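Local coordinates for putative 6-pyruvoyl tetrahydrobiopterin synthase (PDB 2G64), which probably catalyses the zinc-dependent conversion of 7,8-dihydroneopterin triphosphate into 6-pyruvoyl tetrahydropterin, an early step of tetrahydrobiopterin biosynthesis, at residues A[65-68]-A[69-72]; A[84-87]-A[88-91]; A[96-100]-A[101-105]. The protein carries 1 engineered substitution. All blocks are in the same frame, centred on the assembly; numbering follows the deposited sequence.

Contact 1 (A[65-68]-A[69-72])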
loop_
_atom_site.group_PDB
_atom_site.type_symbol
_atom_site.label_atom_id
_atom_site.label_comp_id
_atom_site.label_asym_id
_atom_site.label_seq_id
_atom_site.Cartn_x
_atom_site.Cartn_y
_atom_site.Cartn_z
ATOM N N VAL A 65 19.186 -9.199 15.510
ATOM C CA VAL A 65 19.105 -10.628 15.132
ATOM C C VAL A 65 20.188 -10.991 14.088
ATOM O O VAL A 65 20.736 -12.112 14.062
ATOM C CB VAL A 65 17.690 -10.943 14.555
ATOM C CG1 VAL A 65 17.687 -12.282 13.849
ATOM C CG2 VAL A 65 16.624 -10.913 15.661
ATOM N N TYR A 66 20.512 -10.023 13.242
ATOM C CA TYR A 66 21.471 -10.217 12.161
ATOM C C TYR A 66 21.910 -8.835 11.702
ATOM O O TYR A 66 21.162 -7.861 11.802
ATOM C CB TYR A 66 20.787 -10.960 10.988
ATOM C CG TYR A 66 21.680 -11.650 9.951
ATOM C CD1 TYR A 66 22.165 -12.939 10.159
ATOM C CD2 TYR A 66 21.969 -11.035 8.731
ATOM C CE1 TYR A 66 22.943 -13.598 9.183
ATOM C CE2 TYR A 66 22.753 -11.686 7.744
ATOM C CZ TYR A 66 23.234 -12.959 7.979
ATOM O OH TYR A 66 23.990 -13.607 7.016
ATOM N N ASP A 67 23.118 -8.760 11.158
ATOM C CA ASP A 67 23.627 -7.499 10.627
ATOM C C ASP A 67 22.945 -7.144 9.292
ATOM O O ASP A 67 23.129 -7.849 8.302
ATOM C CB ASP A 67 25.138 -7.633 10.449
ATOM C CG ASP A 67 25.765 -6.411 9.810
ATOM O OD1 ASP A 67 25.512 -5.294 10.285
ATOM O OD2 ASP A 67 26.517 -6.575 8.833
ATOM N N LEU A 68 22.147 -6.079 9.277
ATOM C CA LEU A 68 21.386 -5.726 8.071
ATOM C C LEU A 68 22.304 -5.398 6.898
ATOM O O LEU A 68 21.983 -5.715 5.747
ATOM C CB LEU A 68 20.382 -4.586 8.320
ATOM C CG LEU A 68 19.621 -4.070 7.081
ATOM C CD1 LEU A 68 18.759 -5.149 6.440
ATOM C CD2 LEU A 68 18.781 -2.835 7.364
ATOM N N ALA A 69 23.447 -4.777 7.185
ATOM C CA ALA A 69 24.408 -4.455 6.135
ATOM C C ALA A 69 24.886 -5.722 5.426
ATOM O O ALA A 69 24.977 -5.758 4.192
ATOM C CB ALA A 69 25.593 -3.686 6.707
ATOM N N LYS A 70 25.181 -6.756 6.216
ATOM C CA LYS A 70 25.586 -8.063 5.701
ATOM C C LYS A 70 24.468 -8.749 4.912
ATOM O O LYS A 70 24.710 -9.299 3.831
ATOM C CB LYS A 70 26.010 -8.977 6.843
ATOM C CG LYS A 70 27.509 -9.178 6.967
ATOM C CD LYS A 70 27.869 -9.904 8.259
ATOM C CE LYS A 70 28.975 -9.177 9.032
ATOM N NZ LYS A 70 28.443 -8.237 10.077
ATOM N N LEU A 71 23.256 -8.728 5.463
ATOM C CA LEU A 71 22.087 -9.292 4.758
ATOM C C LEU A 71 21.888 -8.585 3.414
ATOM O O LEU A 71 21.612 -9.235 2.406
ATOM C CB LEU A 71 20.815 -9.154 5.609
ATOM C CG LEU A 71 19.566 -9.879 5.081
ATOM C CD1 LEU A 71 19.862 -11.364 4.896
ATOM C CD2 LEU A 71 18.336 -9.674 5.981
ATOM N N LYS A 72 22.012 -7.256 3.399
ATOM C CA LYS A 72 21.822 -6.510 2.155
ATOM C C LYS A 72 22.758 -6.994 1.054
ATOM O O LYS A 72 22.320 -7.181 -0.087
ATOM C CB LYS A 72 21.940 -5.002 2.383
ATOM C CG LYS A 72 20.683 -4.391 2.962
ATOM C CD LYS A 72 20.918 -2.949 3.405
ATOM C CE LYS A 72 21.203 -2.042 2.220
ATOM N NZ LYS A 72 21.796 -0.740 2.641
#
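Asp67 and Lys70 meet through a single carboxylate oxygen. Asp67 OD2 accepts from the side-chain Lys70 NZ at 2.8 Å, a salt bridge, and from the backbone Lys70 N at 2.9 Å. The two donors come from opposite faces of the carboxylate, each well out of its plane. The backbone bond is bent, with an N-H...O angle of 136°. Both nitrogens belong to the same residue, so the lysine chain has to fold back on itself. It bends at chi3 and chi4, and its carbons curl round OD2, with Lys70 CB 3.2 Å from Asp67 OD2. The aspartate is set for this by its first torsion: chi1 of 176° holds CG opposite the backbone N and beside the carbonyl carbon, leaning over the first turn. Negative charge at the start of a helix probably also suits the helix dipole.

The backbone closes the same turn. Leu71 N bonds to Asp67 O at 3.0 Å, and Lys72 N reaches Leu68 O at 2.8 Å. On the buried flank the ring of Tyr66 lies beside Leu71. Its edge meets the backbone, with Tyr66 CE2 3.8 Å from Leu71 N, while Tyr66 CD2 touches Leu71 CB. The far end of the ring is fixed separately, because Tyr66 OH is hydrogen-bonded to Glu74 and Ser117. Tyr66 and Leu71 both pack on Leu54 of strand 44-57. Leu68 leans on Met9 of strand 6-19 and on Asn133 of the second subunit.

The arrangement is an aspartate N-cap at the head of helix 68-80, which lies against the sheet of this PTPS-family fold.

Contact 2 (A[84-87]-A[88-91])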
loop_
_atom_site.group_PDB
_atom_site.type_symbol
_atom_site.label_atom_id
_atom_site.label_comp_id
_atom_site.label_asym_id
_atom_site.label_seq_id
_atom_site.Cartn_x
_atom_site.Cartn_y
_atom_site.Cartn_z
ATOM N N HIS A 84 16.136 -8.052 -13.808
ATOM C CA HIS A 84 16.209 -7.696 -15.238
ATOM C C HIS A 84 16.674 -8.844 -16.145
ATOM O O HIS A 84 17.331 -8.635 -17.167
ATOM C CB HIS A 84 17.040 -6.433 -15.423
ATOM C CG HIS A 84 16.290 -5.194 -15.046
ATOM N ND1 HIS A 84 16.156 -4.777 -13.740
ATOM C CD2 HIS A 84 15.555 -4.334 -15.793
ATOM C CE1 HIS A 84 15.408 -3.688 -13.700
ATOM N NE2 HIS A 84 15.030 -3.399 -14.933
ATOM N N ARG A 85 16.287 -10.055 -15.768
ATOM C CA ARG A 85 16.601 -11.247 -16.528
ATOM C C ARG A 85 15.339 -11.996 -16.954
ATOM O O ARG A 85 14.223 -11.705 -16.504
ATOM C CB ARG A 85 17.488 -12.179 -15.692
ATOM C CG ARG A 85 18.772 -11.494 -15.186
ATOM C CD ARG A 85 19.943 -12.452 -15.270
ATOM N NE ARG A 85 21.084 -12.008 -14.478
ATOM C CZ ARG A 85 22.155 -11.403 -14.983
ATOM N NH1 ARG A 85 22.234 -11.161 -16.285
ATOM N NH2 ARG A 85 23.149 -11.038 -14.184
ATOM N N ASN A 86 15.543 -12.973 -17.826
ATOM C CA ASN A 86 14.519 -13.934 -18.184
ATOM C C ASN A 86 14.800 -15.242 -17.411
ATOM O O ASN A 86 15.844 -15.894 -17.619
ATOM C CB ASN A 86 14.596 -14.167 -19.698
ATOM C CG ASN A 86 13.545 -15.129 -20.190
ATOM O OD1 ASN A 86 13.380 -16.210 -19.632
ATOM N ND2 ASN A 86 12.843 -14.756 -21.257
ATOM N N LEU A 87 13.897 -15.607 -16.497
ATOM C CA LEU A 87 14.174 -16.713 -15.568
ATOM C C LEU A 87 14.521 -18.012 -16.308
ATOM O O LEU A 87 15.504 -18.673 -15.990
ATOM C CB LEU A 87 13.015 -16.933 -14.601
ATOM C CG LEU A 87 12.606 -15.744 -13.714
ATOM C CD1 LEU A 87 11.517 -16.208 -12.715
ATOM C CD2 LEU A 87 13.819 -15.231 -12.971
ATOM N N ASP A 88 13.718 -18.353 -17.306
ATOM C CA ASP A 88 13.841 -19.644 -17.982
ATOM C C ASP A 88 15.047 -19.715 -18.904
ATOM O O ASP A 88 15.577 -20.798 -19.131
ATOM C CB ASP A 88 12.570 -19.932 -18.767
ATOM C CG ASP A 88 11.336 -19.658 -17.951
ATOM O OD1 ASP A 88 11.051 -20.421 -17.006
ATOM O OD2 ASP A 88 10.681 -18.647 -18.228
ATOM N N LYS A 89 15.460 -18.568 -19.439
ATOM C CA LYS A 89 16.540 -18.516 -20.422
ATOM C C LYS A 89 17.895 -18.092 -19.864
ATOM O O LYS A 89 18.946 -18.464 -20.397
ATOM C CB LYS A 89 16.156 -17.617 -21.599
ATOM C CG LYS A 89 14.935 -18.154 -22.356
ATOM C CD LYS A 89 14.595 -17.285 -23.530
ATOM C CE LYS A 89 13.284 -17.735 -24.158
ATOM N NZ LYS A 89 13.001 -16.969 -25.401
ATOM N N ASP A 90 17.880 -17.295 -18.809
ATOM C CA ASP A 90 19.124 -16.709 -18.268
ATOM C C ASP A 90 19.603 -17.348 -16.967
ATOM O O ASP A 90 20.740 -17.109 -16.517
ATOM C CB ASP A 90 18.933 -15.213 -17.994
ATOM C CG ASP A 90 18.650 -14.423 -19.250
ATOM O OD1 ASP A 90 19.171 -14.795 -20.324
ATOM O OD2 ASP A 90 17.885 -13.436 -19.158
ATOM N N VAL A 91 18.724 -18.098 -16.320
ATOM C CA VAL A 91 19.031 -18.673 -15.029
ATOM C C VAL A 91 19.051 -20.199 -15.150
ATOM O O VAL A 91 18.040 -20.835 -15.465
ATOM C CB VAL A 91 18.026 -18.205 -13.920
ATOM C CG1 VAL A 91 18.466 -18.702 -12.530
ATOM C CG2 VAL A 91 17.926 -16.673 -13.917
HETATM O O HOH W 1 11.110 -17.589 -20.816
#
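Asn86 and Asp90 exchange two backbone-anchored hydrogen bonds. Asn86 N donates to Asp90 OD2 at 2.7 Å, almost straight at 169°, and meets that oxygen on its anti side. In return Asp90 N donates to Asn86 O, also at 2.7 Å. With chi1 of -63°, Asp90 CG sits beside its own backbone N, which turns the carboxylate back toward the start of the turn. Asp90 CB lies 4.0 Å from Arg85 CD, but the guanidinium itself is directed elsewhere, and its NH2 bonds to Asp80 O.

The side chain of Asn86 serves as the N-cap. Asn86 OD1 accepts from Lys89 N at 3.2 Å, the donor standing above the carbonyl plane, and more weakly from Asp88 N. The same oxygen takes a hydrogen from a water, which also donates to Asp88 OD2 at 2.8 Å and so bridges the two side chains. Lys89 CB and CG rest against the amide of Asn86. The amide nitrogen is satisfied across the interface, since Asn86 ND2 gives to Asn42 O of the third subunit.

Each carboxylate has further donors. Asp88 OD2 accepts from Arg20 N and Asp88 OD1 bonds to Ser99 OG. Asp90 OD1 and OD2 accept from the side-chain amides of Asn42 and Asn40 of the third subunit. Val91 N closes the short helix on Leu87 O at 3.3 Å.

Asn40 of that subunit is a sodium ligand in the crystal. The stretch begins at His84, by similarity a charge-relay residue, whose ring meets that of His44 of the third subunit. The chemistry implies that Asn86, Asp88 and Asp90 tie the helix start, strand 6-19 and the subunit interface together near the active site.

Contact 3 (A[96-100]-A[101-105])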
loop_
_atom_site.group_PDB
_atom_site.type_symbol
_atom_site.label_atom_id
_atom_site.label_comp_id
_atom_site.label_asym_id
_atom_site.label_seq_id
_atom_site.Cartn_x
_atom_site.Cartn_y
_atom_site.Cartn_z
ATOM N N THR A 96 15.499 -26.571 -15.907
ATOM C CA THR A 96 15.079 -27.928 -15.540
ATOM C C THR A 96 14.030 -27.982 -14.422
ATOM O O THR A 96 13.578 -29.069 -14.033
ATOM C CB THR A 96 16.310 -28.804 -15.152
ATOM O OG1 THR A 96 17.079 -28.116 -14.156
ATOM C CG2 THR A 96 17.201 -29.041 -16.398
ATOM N N THR A 97 13.618 -26.810 -13.920
ATOM C CA THR A 97 12.540 -26.746 -12.950
ATOM C C THR A 97 11.660 -25.574 -13.396
ATOM O O THR A 97 12.188 -24.486 -13.691
ATOM C CB THR A 97 13.091 -26.493 -11.516
ATOM O OG1 THR A 97 13.910 -27.610 -11.095
ATOM C CG2 THR A 97 11.932 -26.269 -10.513
ATOM N N VAL A 98 10.353 -25.817 -13.512
ATOM C CA VAL A 98 9.411 -24.817 -14.019
ATOM C C VAL A 98 9.442 -23.546 -13.168
ATOM O O VAL A 98 9.526 -23.618 -11.946
ATOM C CB VAL A 98 7.968 -25.400 -14.081
ATOM C CG1 VAL A 98 7.367 -25.604 -12.672
ATOM C CG2 VAL A 98 7.075 -24.540 -14.955
ATOM N N SER A 99 9.364 -22.383 -13.806
ATOM C CA SER A 99 9.498 -21.117 -13.073
ATOM C C SER A 99 8.178 -20.597 -12.438
ATOM O O SER A 99 7.888 -19.387 -12.448
ATOM C CB SER A 99 10.093 -20.054 -14.011
ATOM O OG SER A 99 9.207 -19.829 -15.108
ATOM N N THR A 100 7.378 -21.497 -11.884
ATOM C CA THR A 100 6.206 -21.072 -11.084
ATOM C C THR A 100 6.732 -20.319 -9.887
ATOM O O THR A 100 7.862 -20.534 -9.468
ATOM C CB THR A 100 5.403 -22.273 -10.528
ATOM O OG1 THR A 100 6.297 -23.171 -9.841
ATOM C CG2 THR A 100 4.701 -23.003 -11.642
ATOM N N SER A 101 5.908 -19.464 -9.285
ATOM C CA SER A 101 6.403 -18.701 -8.140
ATOM C C SER A 101 6.718 -19.584 -6.919
ATOM O O SER A 101 7.579 -19.246 -6.116
ATOM C CB SER A 101 5.435 -17.569 -7.785
ATOM O OG SER A 101 5.327 -16.676 -8.884
ATOM N N GLU A 102 6.044 -20.722 -6.805
ATOM C CA GLU A 102 6.417 -21.752 -5.805
ATOM C C GLU A 102 7.891 -22.095 -5.970
ATOM O O GLU A 102 8.668 -22.086 -5.008
ATOM C CB GLU A 102 5.569 -23.031 -6.005
ATOM C CG GLU A 102 4.085 -22.905 -5.611
ATOM C CD GLU A 102 3.182 -22.435 -6.751
ATOM O OE1 GLU A 102 3.652 -21.714 -7.681
ATOM O OE2 GLU A 102 1.984 -22.765 -6.687
ATOM N N ASN A 103 8.291 -22.390 -7.201
ATOM C CA ASN A 103 9.681 -22.807 -7.452
ATOM C C ASN A 103 10.680 -21.657 -7.392
ATOM O O ASN A 103 11.860 -21.861 -7.061
ATOM C CB ASN A 103 9.799 -23.596 -8.773
ATOM C CG ASN A 103 9.331 -25.034 -8.639
ATOM O OD1 ASN A 103 9.637 -25.714 -7.643
ATOM N ND2 ASN A 103 8.547 -25.502 -9.623
ATOM N N VAL A 104 10.207 -20.445 -7.665
ATOM C CA VAL A 104 11.040 -19.250 -7.488
ATOM C C VAL A 104 11.324 -19.053 -5.998
ATOM O O VAL A 104 12.439 -18.755 -5.605
ATOM C CB VAL A 104 10.369 -17.981 -8.095
ATOM C CG1 VAL A 104 11.208 -16.723 -7.808
ATOM C CG2 VAL A 104 10.185 -18.157 -9.637
ATOM N N ALA A 105 10.305 -19.246 -5.160
ATOM C CA ALA A 105 10.505 -19.066 -3.719
ATOM C C ALA A 105 11.574 -20.046 -3.218
ATOM O O ALA A 105 12.452 -19.694 -2.420
ATOM C CB ALA A 105 9.194 -19.276 -2.999
HETATM O O HOH W 2 7.027 -17.045 -11.244
#
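Thr100 OG1 and the amide of Asn103 are each placed by a first torsion. In Thr100, chi1 of 52° puts OG1 between the backbone N and the carbonyl carbon, where it accepts from Asn103 N at 3.4 Å, a weak capping bond. The hydroxyl has a firmer partner in Gly63 O of the fourth subunit. In Asn103, chi1 of -78° carries CG back toward the preceding loop, and ND2 reaches Val98 O at 3.1 Å. That bond is bent, and the acceptor lies somewhat out of the amide plane. On the way Asn103 ND2 passes 3.2 Å from Thr100 OG1.

This is the N-cap of helix 101-115, with Thr100 as the capping residue and Asn103 reaching back over the loop. Val104 N continues the turn with a bond of 3.0 Å to Thr100 O.

An apolar group also meets the amide: Thr97 CG2 presses on Asn103 CG at 3.4 Å. With an alanine at Asn103, Val98 O would probably lose its side-chain donor and be left with the weak bond from Thr100 N, and the methyl of Thr97 would face a gap where the amide had been.

The other side chains of the turn point to different partners. Ser101 OG bonds to Glu129, a charge-relay residue by similarity, and a water joins Ser101 OG to Ser99 O. Ser99 OG bonds to Asp88 OD1 and to His19 ND1; His19 is a zinc ligand in this structure. Glu102 bends at chi2, which brings its OE1 within 3.4 Å of Thr100 CB, while its OE2 accepts from Val65 N of the fourth subunit.

Overall arrangement
The three contacts follow one another along the chain without nesting or crossing. Contact 1 closes the end of the loop after strand 44-57 and starts helix 68-80. Contact 2 comes next, where strand 85-86, an outermost strand of the sheet within this chain, turns into helix 87-90. Contact 3 ends the loop after that helix and opens helix 101-115. Each is a helix start with its own N-cap. Contacts 2 and 3 have centres about 12 Å apart and touch, with Leu87 packing on Val104. Within one subunit contact 1 lies apart, its centre about 26 Å from that of contact 3, yet a hydrogen bond joins its start to contact 3 of another subunit.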